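Local coordinates for type I polyketide synthase PikAII (Streptomyces venezuelae, PDB 3QP9), which carries a C2-type ketoreductase domain of a modular polyketide synthase, which probably epimerises the alpha-carbon of the growing polyketide chain, at residues A[117-122]-A[128-133]; A[181-184]-A[189-192]; A[217-222]-A[502-507]; A[268-273]-A[471-476]; A[276-281]-A[339-344]. One frame throughout, in Å; residues are numbered along the deposited sequence.

Interaction 1. Residues A[117-122]-A[128-133]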
# COMPACT_ATOMS: atom_id res chain seq x y z
N ASP A 117 -13.99 -5.81 -8.41
CA ASP A 117 -14.90 -4.73 -8.57
C ASP A 117 -14.19 -3.37 -8.41
O ASP A 117 -14.11 -2.81 -7.32
CB ASP A 117 -16.10 -4.86 -7.63
CG ASP A 117 -17.21 -3.81 -7.93
OD1 ASP A 117 -17.02 -2.89 -8.76
OD2 ASP A 117 -18.32 -3.95 -7.36
N GLU A 118 -13.81 -2.80 -9.52
CA GLU A 118 -13.17 -1.49 -9.52
C GLU A 118 -14.09 -0.30 -9.64
O GLU A 118 -13.63 0.85 -9.79
CB GLU A 118 -12.20 -1.43 -10.68
CG GLU A 118 -11.36 -2.63 -10.74
CD GLU A 118 -10.01 -2.39 -10.05
OE1 GLU A 118 -10.01 -1.95 -8.84
OE2 GLU A 118 -9.01 -2.58 -10.77
N SER A 119 -15.39 -0.54 -9.57
CA SER A 119 -16.36 0.52 -9.75
C SER A 119 -16.27 1.55 -8.65
O SER A 119 -15.92 1.24 -7.53
CB SER A 119 -17.80 -0.07 -9.82
OG SER A 119 -18.18 -0.56 -8.56
N ALA A 120 -16.62 2.79 -8.98
CA ALA A 120 -16.80 3.85 -7.98
C ALA A 120 -17.87 3.59 -6.92
O ALA A 120 -18.97 3.07 -7.20
CB ALA A 120 -17.10 5.19 -8.66
N HIS A 121 -17.56 3.97 -5.70
CA HIS A 121 -18.54 3.90 -4.63
C HIS A 121 -19.20 5.27 -4.49
O HIS A 121 -18.51 6.29 -4.42
CB HIS A 121 -17.89 3.46 -3.35
CG HIS A 121 -18.83 3.32 -2.20
ND1 HIS A 121 -19.22 2.09 -1.72
CD2 HIS A 121 -19.41 4.24 -1.40
CE1 HIS A 121 -20.03 2.26 -0.68
NE2 HIS A 121 -20.16 3.56 -0.48
N PRO A 122 -20.56 5.28 -4.40
CA PRO A 122 -21.39 6.50 -4.36
C PRO A 122 -20.96 7.50 -3.28
O PRO A 122 -21.04 8.71 -3.48
CB PRO A 122 -22.81 5.96 -4.04
CG PRO A 122 -22.80 4.55 -4.47
CD PRO A 122 -21.37 4.06 -4.23
N PHE A 128 -10.57 4.80 -3.81
CA PHE A 128 -11.46 3.84 -3.10
C PHE A 128 -12.46 3.26 -4.10
O PHE A 128 -13.05 4.02 -4.89
CB PHE A 128 -12.20 4.51 -1.95
CG PHE A 128 -13.07 3.55 -1.17
CD1 PHE A 128 -12.53 2.79 -0.14
CD2 PHE A 128 -14.42 3.44 -1.46
CE1 PHE A 128 -13.32 1.90 0.61
CE2 PHE A 128 -15.21 2.55 -0.71
CZ PHE A 128 -14.63 1.77 0.30
N THR A 129 -12.58 1.93 -4.15
CA THR A 129 -13.58 1.26 -5.07
C THR A 129 -14.57 0.43 -4.28
O THR A 129 -14.40 0.24 -3.06
CB THR A 129 -12.94 0.33 -6.17
OG1 THR A 129 -12.52 -0.92 -5.60
CG2 THR A 129 -11.77 0.98 -6.91
N ARG A 130 -15.62 -0.08 -4.94
CA ARG A 130 -16.63 -0.85 -4.20
C ARG A 130 -16.00 -2.14 -3.68
O ARG A 130 -16.28 -2.59 -2.57
CB ARG A 130 -17.80 -1.15 -5.11
CG ARG A 130 -18.73 0.07 -5.31
CD ARG A 130 -20.04 -0.35 -6.05
NE ARG A 130 -20.64 0.74 -6.86
CZ ARG A 130 -21.93 0.83 -7.20
NH1 ARG A 130 -22.36 1.87 -7.92
NH2 ARG A 130 -22.80 -0.09 -6.82
N GLY A 131 -15.12 -2.70 -4.50
CA GLY A 131 -14.30 -3.87 -4.11
C GLY A 131 -13.45 -3.69 -2.86
O GLY A 131 -13.27 -4.65 -2.12
N THR A 132 -12.90 -2.49 -2.65
CA THR A 132 -12.18 -2.16 -1.43
C THR A 132 -13.08 -2.30 -0.16
O THR A 132 -12.68 -2.94 0.84
CB THR A 132 -11.60 -0.72 -1.48
OG1 THR A 132 -11.13 -0.40 -2.81
CG2 THR A 132 -10.42 -0.57 -0.50
N GLY A 133 -14.24 -1.63 -0.20
CA GLY A 133 -15.26 -1.68 0.89
C GLY A 133 -15.75 -3.08 1.09
O GLY A 133 -15.72 -3.59 2.20
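F128 turns the edge of its ring toward the face of the H121 imidazole in an offset edge-to-face pair, with the centroids 5.8 Å apart and the planes at 77°. H121 CB lies near the phenyl plane, 3.9 Å from F128 CE2. T129 follows at the N-cap position of helix 130-144. Its OG1, held between the backbone N and the carbonyl carbon (chi1 77°), donates to D117 O over 3.0 Å, while T129 CG2 rests 3.4 Å from E118 O. R130 binds the loop twice. R130 N donates to S119 O at 2.9 Å, and the extended chain carries R130 NE to A120 O, also at 2.9 Å. That second bond is fairly straight (161° at the hydrogen), and the oxygen lies close to the guanidinium plane; P122 CD lies over one guanidinium face, off toward its rim. G131 N closes the series on D117 O at 3.0 Å, so one carbonyl oxygen takes two donors. The hydrogen bonds of D117 OD1 stay within the segment, from S119 N, forming an Asx turn, and from S119 OG, while OD2 packs beside R130 CB. The loop after strand 109-112 is thus fastened to the helix start through three carbonyl oxygens that receive four bonds. The donors are two backbone amides, a hydroxyl and a guanidinium NE, so the grip probably rests little on ion pairing; D117 OD2 and R130 NE are 5.3 Å apart.

Interaction 2. Residues A[181-184]-A[189-192]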
# COMPACT_ATOMS: atom_id res chain seq x y z
N VAL A 181 -2.70 -6.67 7.18
CA VAL A 181 -3.16 -6.29 8.53
C VAL A 181 -4.19 -7.34 9.06
O VAL A 181 -4.07 -7.81 10.23
CB VAL A 181 -3.70 -4.82 8.59
CG1 VAL A 181 -4.37 -4.55 10.10
CG2 VAL A 181 -2.55 -3.86 8.29
N ALA A 182 -5.11 -7.77 8.18
CA ALA A 182 -6.07 -8.84 8.53
C ALA A 182 -5.37 -10.15 8.96
O ALA A 182 -5.81 -10.81 9.91
CB ALA A 182 -7.06 -9.10 7.40
N ALA A 183 -4.30 -10.51 8.26
CA ALA A 183 -3.42 -11.59 8.74
C ALA A 183 -2.94 -11.48 10.18
O ALA A 183 -2.79 -12.53 10.88
CB ALA A 183 -2.15 -11.72 7.83
N LEU A 184 -2.60 -10.27 10.62
CA LEU A 184 -2.03 -10.12 11.98
C LEU A 184 -3.14 -10.05 12.99
O LEU A 184 -3.00 -10.56 14.11
CB LEU A 184 -1.22 -8.85 12.12
CG LEU A 184 0.02 -8.77 11.24
CD1 LEU A 184 0.66 -7.36 11.26
CD2 LEU A 184 0.97 -9.85 11.70
N ARG A 189 -7.85 -17.27 10.78
CA ARG A 189 -8.79 -17.38 9.65
C ARG A 189 -8.37 -16.67 8.36
O ARG A 189 -9.11 -16.63 7.41
CB ARG A 189 -10.20 -16.99 10.06
CG ARG A 189 -10.31 -15.65 10.83
CD ARG A 189 -11.72 -15.19 10.82
NE ARG A 189 -11.93 -13.85 11.38
CZ ARG A 189 -12.39 -12.82 10.69
NH1 ARG A 189 -12.57 -11.64 11.28
NH2 ARG A 189 -12.68 -13.00 9.41
N TRP A 190 -7.15 -16.15 8.33
CA TRP A 190 -6.56 -15.55 7.11
C TRP A 190 -5.71 -16.56 6.30
O TRP A 190 -4.78 -17.19 6.82
CB TRP A 190 -5.76 -14.29 7.51
CG TRP A 190 -5.31 -13.52 6.23
CD1 TRP A 190 -4.07 -13.54 5.66
CD2 TRP A 190 -6.11 -12.66 5.42
NE1 TRP A 190 -4.03 -12.70 4.51
CE2 TRP A 190 -5.28 -12.16 4.35
CE3 TRP A 190 -7.44 -12.25 5.49
CZ2 TRP A 190 -5.78 -11.32 3.36
CZ3 TRP A 190 -7.94 -11.37 4.55
CH2 TRP A 190 -7.08 -10.89 3.46
N GLY A 191 -6.06 -16.74 5.04
CA GLY A 191 -5.35 -17.67 4.19
C GLY A 191 -4.25 -16.84 3.55
O GLY A 191 -3.06 -16.97 3.91
N GLY A 192 -4.62 -15.94 2.69
CA GLY A 192 -3.54 -15.15 2.01
C GLY A 192 -3.96 -14.27 0.90
O GLY A 192 -5.12 -14.08 0.69
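Two torsions of W190 set the indole against A182 and A183: chi1 of -171° points CG opposite the backbone N, and chi2 of -101° turns the ring system so that one of its faces meets the helix. The contact belongs to a beta-alpha-beta unit made of strand 151-156, helix 170-185 and strand 190-196, consistent with the Rossmann-like architecture of this half of the ketoreductase. A182 and A183 share that face between them. A182 CB sits over the six-membered ring as a CH-pi contact, 4.0 Å from the W190 centroid and 26° off the ring normal. A183 takes the five-membered end, its CB 3.4 Å from W190 CD1, and its backbone N also lies above the face, towards the rim. The two small methyl side chains are consistent with the close approach of strand and helix: the CA atoms of A183 and W190 are 5.3 Å apart. All three residues are buried, and the 148 Å² enclosed between the segments comes from apolar and pi contact without a hydrogen bond between them. L151 and C153 of strand 151-156 also touch W190, while its carbonyl oxygen accepts a hydrogen bond from R504, which likewise packs on A183. On the opposite face the chain two residues on supplies G192 N, 3.7 Å above the plane of the W190 indole and off toward its rim.

Interaction 3. Residues A[217-222]-A[502-507]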
# COMPACT_ATOMS: atom_id res chain seq x y z
N GLY A 217 3.59 -22.95 1.64
CA GLY A 217 4.06 -22.34 2.89
C GLY A 217 4.03 -20.82 2.73
O GLY A 217 4.56 -20.10 3.58
N GLU A 218 3.46 -20.29 1.65
CA GLU A 218 3.53 -18.84 1.46
C GLU A 218 2.12 -18.22 1.60
O GLU A 218 1.11 -18.89 1.45
CB GLU A 218 4.17 -18.55 0.10
CG GLU A 218 5.60 -19.07 -0.08
CD GLU A 218 6.65 -18.29 0.70
OE1 GLU A 218 6.44 -17.14 1.17
OE2 GLU A 218 7.73 -18.81 0.88
N ASP A 219 2.03 -16.96 1.98
CA ASP A 219 0.69 -16.27 2.03
C ASP A 219 0.65 -14.95 1.28
O ASP A 219 -0.32 -14.28 1.30
CB ASP A 219 0.16 -16.12 3.46
CG ASP A 219 1.00 -15.18 4.31
OD1 ASP A 219 2.08 -14.78 3.81
OD2 ASP A 219 0.61 -14.85 5.50
N GLN A 220 1.68 -14.63 0.44
CA GLN A 220 1.68 -13.39 -0.30
C GLN A 220 2.35 -13.78 -1.57
O GLN A 220 3.57 -13.75 -1.69
CB GLN A 220 2.53 -12.24 0.39
CG GLN A 220 1.91 -11.82 1.72
CD GLN A 220 2.60 -10.66 2.45
OE1 GLN A 220 2.62 -10.63 3.74
NE2 GLN A 220 2.95 -9.66 1.75
N VAL A 221 1.53 -14.13 -2.53
CA VAL A 221 1.99 -14.82 -3.74
C VAL A 221 1.54 -14.11 -4.98
O VAL A 221 0.41 -13.69 -5.10
CB VAL A 221 1.53 -16.32 -3.75
CG1 VAL A 221 2.11 -17.06 -4.90
CG2 VAL A 221 1.93 -17.04 -2.45
N ALA A 222 2.50 -13.95 -5.94
CA ALA A 222 2.18 -13.55 -7.26
C ALA A 222 2.26 -14.75 -8.26
O ALA A 222 3.12 -15.60 -8.12
CB ALA A 222 3.22 -12.45 -7.70
N THR A 502 4.62 -13.19 16.49
CA THR A 502 4.12 -13.76 17.76
C THR A 502 2.72 -14.36 17.54
O THR A 502 2.46 -15.45 18.04
CB THR A 502 4.25 -12.79 19.00
OG1 THR A 502 5.65 -12.53 19.28
CG2 THR A 502 3.68 -13.41 20.29
N ALA A 503 1.86 -13.68 16.80
CA ALA A 503 0.51 -14.20 16.54
C ALA A 503 0.35 -14.95 15.22
O ALA A 503 -0.45 -15.89 15.11
CB ALA A 503 -0.51 -13.07 16.60
N ARG A 504 1.11 -14.53 14.22
CA ARG A 504 0.91 -15.05 12.91
C ARG A 504 2.27 -15.49 12.37
O ARG A 504 3.12 -14.66 12.21
CB ARG A 504 0.32 -13.88 12.04
CG ARG A 504 0.34 -14.08 10.54
CD ARG A 504 -0.70 -15.06 10.15
NE ARG A 504 -0.72 -15.27 8.74
CZ ARG A 504 -1.68 -15.92 8.05
NH1 ARG A 504 -1.55 -15.99 6.71
NH2 ARG A 504 -2.75 -16.45 8.66
N PRO A 505 2.48 -16.80 12.09
CA PRO A 505 3.73 -17.16 11.33
C PRO A 505 3.73 -16.56 9.93
O PRO A 505 2.68 -16.35 9.34
CB PRO A 505 3.68 -18.70 11.20
CG PRO A 505 2.47 -19.14 12.03
CD PRO A 505 1.67 -17.97 12.51
N GLY A 506 4.91 -16.29 9.38
CA GLY A 506 4.95 -15.88 7.99
C GLY A 506 6.35 -15.91 7.50
O GLY A 506 7.31 -16.25 8.25
N THR A 507 6.49 -15.54 6.26
CA THR A 507 7.79 -15.76 5.59
C THR A 507 8.32 -14.47 4.97
O THR A 507 9.37 -14.45 4.26
CB THR A 507 7.63 -16.73 4.43
OG1 THR A 507 6.57 -16.26 3.57
CG2 THR A 507 7.35 -18.20 4.87
O HOH W 1 4.35 -13.48 4.83
O HOH W 2 1.80 -14.57 7.78
O HOH W 3 4.03 -16.56 4.54
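D219 and R504 approach from opposite directions, their carboxylate and guanidinium planes only 17° from coplanar. The salt bridge runs from R504 NH1 to D219 OD2 at 2.7 Å, practically straight (179° at the hydrogen). It lies in the guanidinium plane and uses the anti lone pair of OD2. A bend in the arginine chain at chi2 (74°) leaves NE beside the same oxygen, bridged by water 2, which accepts from R504 NE and donates to D219 OD2 and P505 O. E218 and T507 meet differently, crossing at about a right angle: T507 OG1 donates to E218 OE1 over 2.6 Å from well above the carboxylate plane. Water 3 joins the two pairs, giving one hydrogen to D219 OD1 and the other to T507 OG1, both at 2.7 Å. Water 1 likewise spans D219 OD1 and T507 N. The aspartate is therefore held at both oxygens, and E218 OE2 has a further salt bridge with R232. This surface contact fixes the loop after helix 493-501 to the turn leading into strand 220-224. Strand 220-224 lies between strands 190-196 and 227-235, and the arginine also packs on L184 of helix 170-185.

Interaction 4. Residues A[268-273]-A[471-476]; sequences ARRLAR and ALTALD
R270 lays the face of its guanidinium over L472, whose CB stands 4.0 Å from R270 CZ, directly above the centre of the group. The arginine reaches there through two bends, chi2 (66°) and chi3 (70°). The arginine and leucine side chains run antiparallel past one another. Near its root, R270 CB is 4.2 Å from L472 CD1. The edge of the guanidinium is used for polar contact. R270 NH2 donates to T473 OG1 at 3.0 Å, with 155° at the hydrogen and the oxygen close to the guanidinium plane. R270 NH1 is hydrogen-bonded to the carbonyl oxygen of A469, one turn back along the second helix, and T473 OG1 bonds to that same oxygen. Bonds to A469 O and T473 OG1 would limit rotation of the guanidinium, while L472 supports its flat side. The helix backbones themselves stay apart, the nearest CA atoms, those of R270 and L472, being 7.7 Å from each other, and one long side chain spans the gap. The contact joins helix 262-274 to helix 468-481. Beneath them lie the strands of the ketoreductase core: L271 packs on strand 253-256, and L475 on strand 435-441.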
# COMPACT_ATOMS: atom_id res chain seq x y z
N ALA A 268 11.57 21.21 3.19
CA ALA A 268 11.77 22.49 2.52
C ALA A 268 13.00 23.25 3.02
O ALA A 268 13.72 23.82 2.19
CB ALA A 268 10.45 23.36 2.67
N ARG A 269 13.31 23.21 4.32
CA ARG A 269 14.56 23.79 4.83
C ARG A 269 15.75 23.10 4.18
O ARG A 269 16.70 23.75 3.76
CB ARG A 269 14.76 23.69 6.35
CG ARG A 269 13.70 24.38 7.16
CD ARG A 269 14.03 24.28 8.65
NE ARG A 269 13.15 25.21 9.31
CZ ARG A 269 12.06 24.90 10.00
NH1 ARG A 269 11.39 25.89 10.51
NH2 ARG A 269 11.67 23.64 10.17
N ARG A 270 15.68 21.78 4.10
CA ARG A 270 16.77 21.04 3.48
C ARG A 270 16.92 21.40 2.04
O ARG A 270 18.06 21.50 1.53
CB ARG A 270 16.60 19.52 3.66
CG ARG A 270 17.58 18.65 2.95
CD ARG A 270 19.01 18.82 3.51
NE ARG A 270 19.09 18.25 4.84
CZ ARG A 270 19.44 16.97 5.11
NH1 ARG A 270 19.47 16.59 6.37
NH2 ARG A 270 19.81 16.14 4.15
N LEU A 271 15.81 21.50 1.29
CA LEU A 271 15.95 21.85 -0.15
C LEU A 271 16.59 23.23 -0.31
O LEU A 271 17.52 23.45 -1.11
CB LEU A 271 14.53 21.84 -0.77
CG LEU A 271 13.95 20.43 -1.01
CD1 LEU A 271 12.46 20.41 -1.16
CD2 LEU A 271 14.57 20.00 -2.32
N ALA A 272 16.19 24.15 0.52
CA ALA A 272 16.83 25.49 0.44
C ALA A 272 18.32 25.41 0.76
O ALA A 272 19.17 25.96 0.00
CB ALA A 272 16.19 26.38 1.42
N ARG A 273 18.63 24.72 1.83
CA ARG A 273 20.03 24.56 2.18
C ARG A 273 20.84 23.95 1.04
O ARG A 273 21.96 24.36 0.79
CB ARG A 273 20.28 23.86 3.53
CG ARG A 273 19.95 24.78 4.77
CD ARG A 273 20.40 24.18 6.16
NE ARG A 273 19.98 25.08 7.25
CZ ARG A 273 18.95 24.82 8.06
NH1 ARG A 273 18.64 25.70 9.00
NH2 ARG A 273 18.25 23.66 7.95
N ALA A 471 16.84 11.13 8.20
CA ALA A 471 15.79 10.66 7.30
C ALA A 471 15.88 11.43 5.98
O ALA A 471 15.75 10.86 4.89
CB ALA A 471 14.38 10.82 7.94
N LEU A 472 16.08 12.74 6.05
CA LEU A 472 16.05 13.50 4.80
C LEU A 472 17.30 13.19 4.00
O LEU A 472 17.26 13.21 2.80
CB LEU A 472 15.91 15.03 5.00
CG LEU A 472 14.51 15.42 5.46
CD1 LEU A 472 14.45 16.86 6.09
CD2 LEU A 472 13.51 15.26 4.31
N THR A 473 18.43 12.90 4.66
CA THR A 473 19.62 12.48 3.92
C THR A 473 19.34 11.12 3.25
O THR A 473 19.72 10.91 2.13
CB THR A 473 20.87 12.44 4.86
OG1 THR A 473 21.09 13.74 5.36
CG2 THR A 473 22.15 11.99 4.08
N ALA A 474 18.63 10.22 3.94
CA ALA A 474 18.30 8.92 3.36
C ALA A 474 17.40 9.12 2.15
O ALA A 474 17.56 8.47 1.13
CB ALA A 474 17.64 8.04 4.40
N LEU A 475 16.50 10.10 2.24
CA LEU A 475 15.57 10.40 1.12
C LEU A 475 16.38 10.87 -0.09
O LEU A 475 16.20 10.39 -1.21
CB LEU A 475 14.61 11.50 1.59
CG LEU A 475 13.65 11.95 0.46
CD1 LEU A 475 12.72 10.84 -0.11
CD2 LEU A 475 12.85 13.10 1.11
N ASP A 476 17.29 11.83 0.15
CA ASP A 476 18.12 12.33 -0.94
C ASP A 476 18.97 11.20 -1.62
O ASP A 476 19.12 11.22 -2.87
CB ASP A 476 19.05 13.44 -0.38
CG ASP A 476 19.96 14.02 -1.46
OD1 ASP A 476 21.14 13.68 -1.48
OD2 ASP A 476 19.47 14.70 -2.37

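Interaction 5. Residues A[276-281]-A[339-344]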
# COMPACT_ATOMS: atom_id res chain seq x y z
N ALA A 276 18.11 24.73 -3.61
CA ALA A 276 16.90 24.93 -4.43
C ALA A 276 16.53 26.43 -4.38
O ALA A 276 16.41 27.01 -3.33
CB ALA A 276 15.72 24.08 -3.94
N GLY A 277 16.37 27.04 -5.53
CA GLY A 277 16.04 28.47 -5.61
C GLY A 277 14.55 28.84 -5.45
O GLY A 277 14.25 29.99 -5.23
N HIS A 278 13.61 27.91 -5.62
CA HIS A 278 12.18 28.25 -5.71
C HIS A 278 11.29 27.18 -5.09
O HIS A 278 11.30 26.02 -5.53
CB HIS A 278 11.75 28.48 -7.13
CG HIS A 278 12.58 29.49 -7.84
ND1 HIS A 278 13.77 29.19 -8.50
CD2 HIS A 278 12.40 30.82 -7.99
CE1 HIS A 278 14.30 30.29 -8.97
NE2 HIS A 278 13.49 31.29 -8.68
N LEU A 279 10.52 27.54 -4.08
CA LEU A 279 9.75 26.58 -3.36
C LEU A 279 8.26 26.99 -3.37
O LEU A 279 7.91 28.15 -3.21
CB LEU A 279 10.24 26.45 -1.90
CG LEU A 279 11.58 25.73 -1.77
CD1 LEU A 279 12.18 25.83 -0.31
CD2 LEU A 279 11.42 24.23 -2.24
N LEU A 280 7.40 25.99 -3.56
CA LEU A 280 5.99 26.25 -3.51
C LEU A 280 5.51 25.39 -2.36
O LEU A 280 5.72 24.21 -2.37
CB LEU A 280 5.31 25.84 -4.83
CG LEU A 280 3.76 25.94 -4.75
CD1 LEU A 280 3.34 27.37 -4.36
CD2 LEU A 280 3.27 25.62 -6.10
N LEU A 281 4.88 25.99 -1.37
CA LEU A 281 4.56 25.29 -0.14
C LEU A 281 3.05 25.22 -0.06
O LEU A 281 2.40 26.27 -0.02
CB LEU A 281 5.07 26.06 1.10
CG LEU A 281 6.58 26.33 1.11
CD1 LEU A 281 6.87 27.00 2.36
CD2 LEU A 281 7.36 25.02 1.02
N ASP A 339 6.22 29.95 -15.36
CA ASP A 339 6.98 29.34 -16.50
C ASP A 339 8.49 29.63 -16.58
O ASP A 339 9.21 28.93 -17.29
CB ASP A 339 6.28 29.53 -17.83
CG ASP A 339 5.09 28.52 -18.02
OD1 ASP A 339 4.00 29.01 -18.37
OD2 ASP A 339 5.21 27.26 -17.83
N ALA A 340 8.94 30.66 -15.88
CA ALA A 340 10.37 30.94 -15.75
C ALA A 340 11.03 29.89 -14.83
O ALA A 340 12.23 29.70 -14.91
CB ALA A 340 10.61 32.34 -15.18
N HIS A 341 10.25 29.33 -13.90
CA HIS A 341 10.72 28.30 -12.99
C HIS A 341 9.80 27.02 -13.01
O HIS A 341 9.06 26.78 -12.06
CB HIS A 341 10.93 28.91 -11.58
CG HIS A 341 11.77 30.18 -11.63
ND1 HIS A 341 13.10 30.14 -11.97
CD2 HIS A 341 11.43 31.50 -11.61
CE1 HIS A 341 13.57 31.39 -12.06
NE2 HIS A 341 12.58 32.24 -11.82
N PRO A 342 9.88 26.24 -14.07
CA PRO A 342 8.79 25.19 -14.12
C PRO A 342 8.92 24.17 -13.00
O PRO A 342 9.99 23.99 -12.42
CB PRO A 342 8.99 24.50 -15.47
CG PRO A 342 10.02 25.29 -16.20
CD PRO A 342 10.71 26.25 -15.29
N LEU A 343 7.82 23.47 -12.75
CA LEU A 343 7.83 22.39 -11.78
C LEU A 343 8.99 21.34 -12.04
O LEU A 343 9.08 20.74 -13.10
CB LEU A 343 6.43 21.76 -11.80
CG LEU A 343 5.73 21.21 -10.58
CD1 LEU A 343 5.19 19.80 -10.87
CD2 LEU A 343 6.60 21.24 -9.39
N SER A 344 9.86 21.15 -11.04
CA SER A 344 11.03 20.27 -11.08
C SER A 344 10.77 19.00 -10.21
O SER A 344 11.22 17.90 -10.55
CB SER A 344 12.24 21.01 -10.50
OG SER A 344 13.36 20.22 -10.55
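The imidazoles of H278 and H341 lie face to face, their centroids 3.6 Å apart and their planes 19° from parallel. On the face of the H278 ring turned to its partner, H341 ND1 sits off toward the rim, only 3.2 Å from H278 CE1. Seen from H341, the overlap is more central, since H278 NE2 stands 3.3 Å above the middle of the H341 ring. The opposite face of H341 is backed by its chain neighbour, A340 CB, 3.7 Å above the plane, so this ring is sandwiched between the methyl group and the other histidine. H341 CB adds a CH-pi contact over the middle of the H278 ring, 4.2 Å from its centroid and 12° off the normal. In both histidines CG lies anti to the carbonyl carbon, with chi1 near -50°, and the two side chains meet at a slant. The NE2 atoms of H278 and H341 come within 3.4 Å, but because the rings are stacked they are not aligned for a hydrogen bond. Instead, H341 ND1 is hydrogen-bonded to the carbonyl oxygen of D251, which would put a proton on that nitrogen and hold the ring against rotation. If both rings were charged, the stack would probably be disfavoured. The contact is at the surface, near the starts of strands 278-283 and 343-348 of the Rossmann-type ketoreductase domain. Strand 253-256 runs between those two, and its T253 touches H278 and bonds through OG1 to the carbonyl oxygen of H341.

How the interactions relate
From the N terminus, interaction 1 closes a short loop at the start of helix 130-144, and interaction 2 closes another between helix 170-185 and strand 190-196; the two lie in series. Interaction 3 then spans 280 residues, tying the turn before strand 220-224 to the loop after helix 493-501. Interaction 4 is nested inside that span, and interaction 5 inside interaction 4. Interactions 2 and 3 touch through neighbouring strands 190-196 and 220-224. Interactions 4 and 5 also meet, where L271 O approaches A276 N as helix 262-274 gives way to strand 278-283. Interaction 2 lies opposite interactions 4 and 5 across the chain's centre, and interaction 3 opposite interaction 5, about 45 Å away between centres.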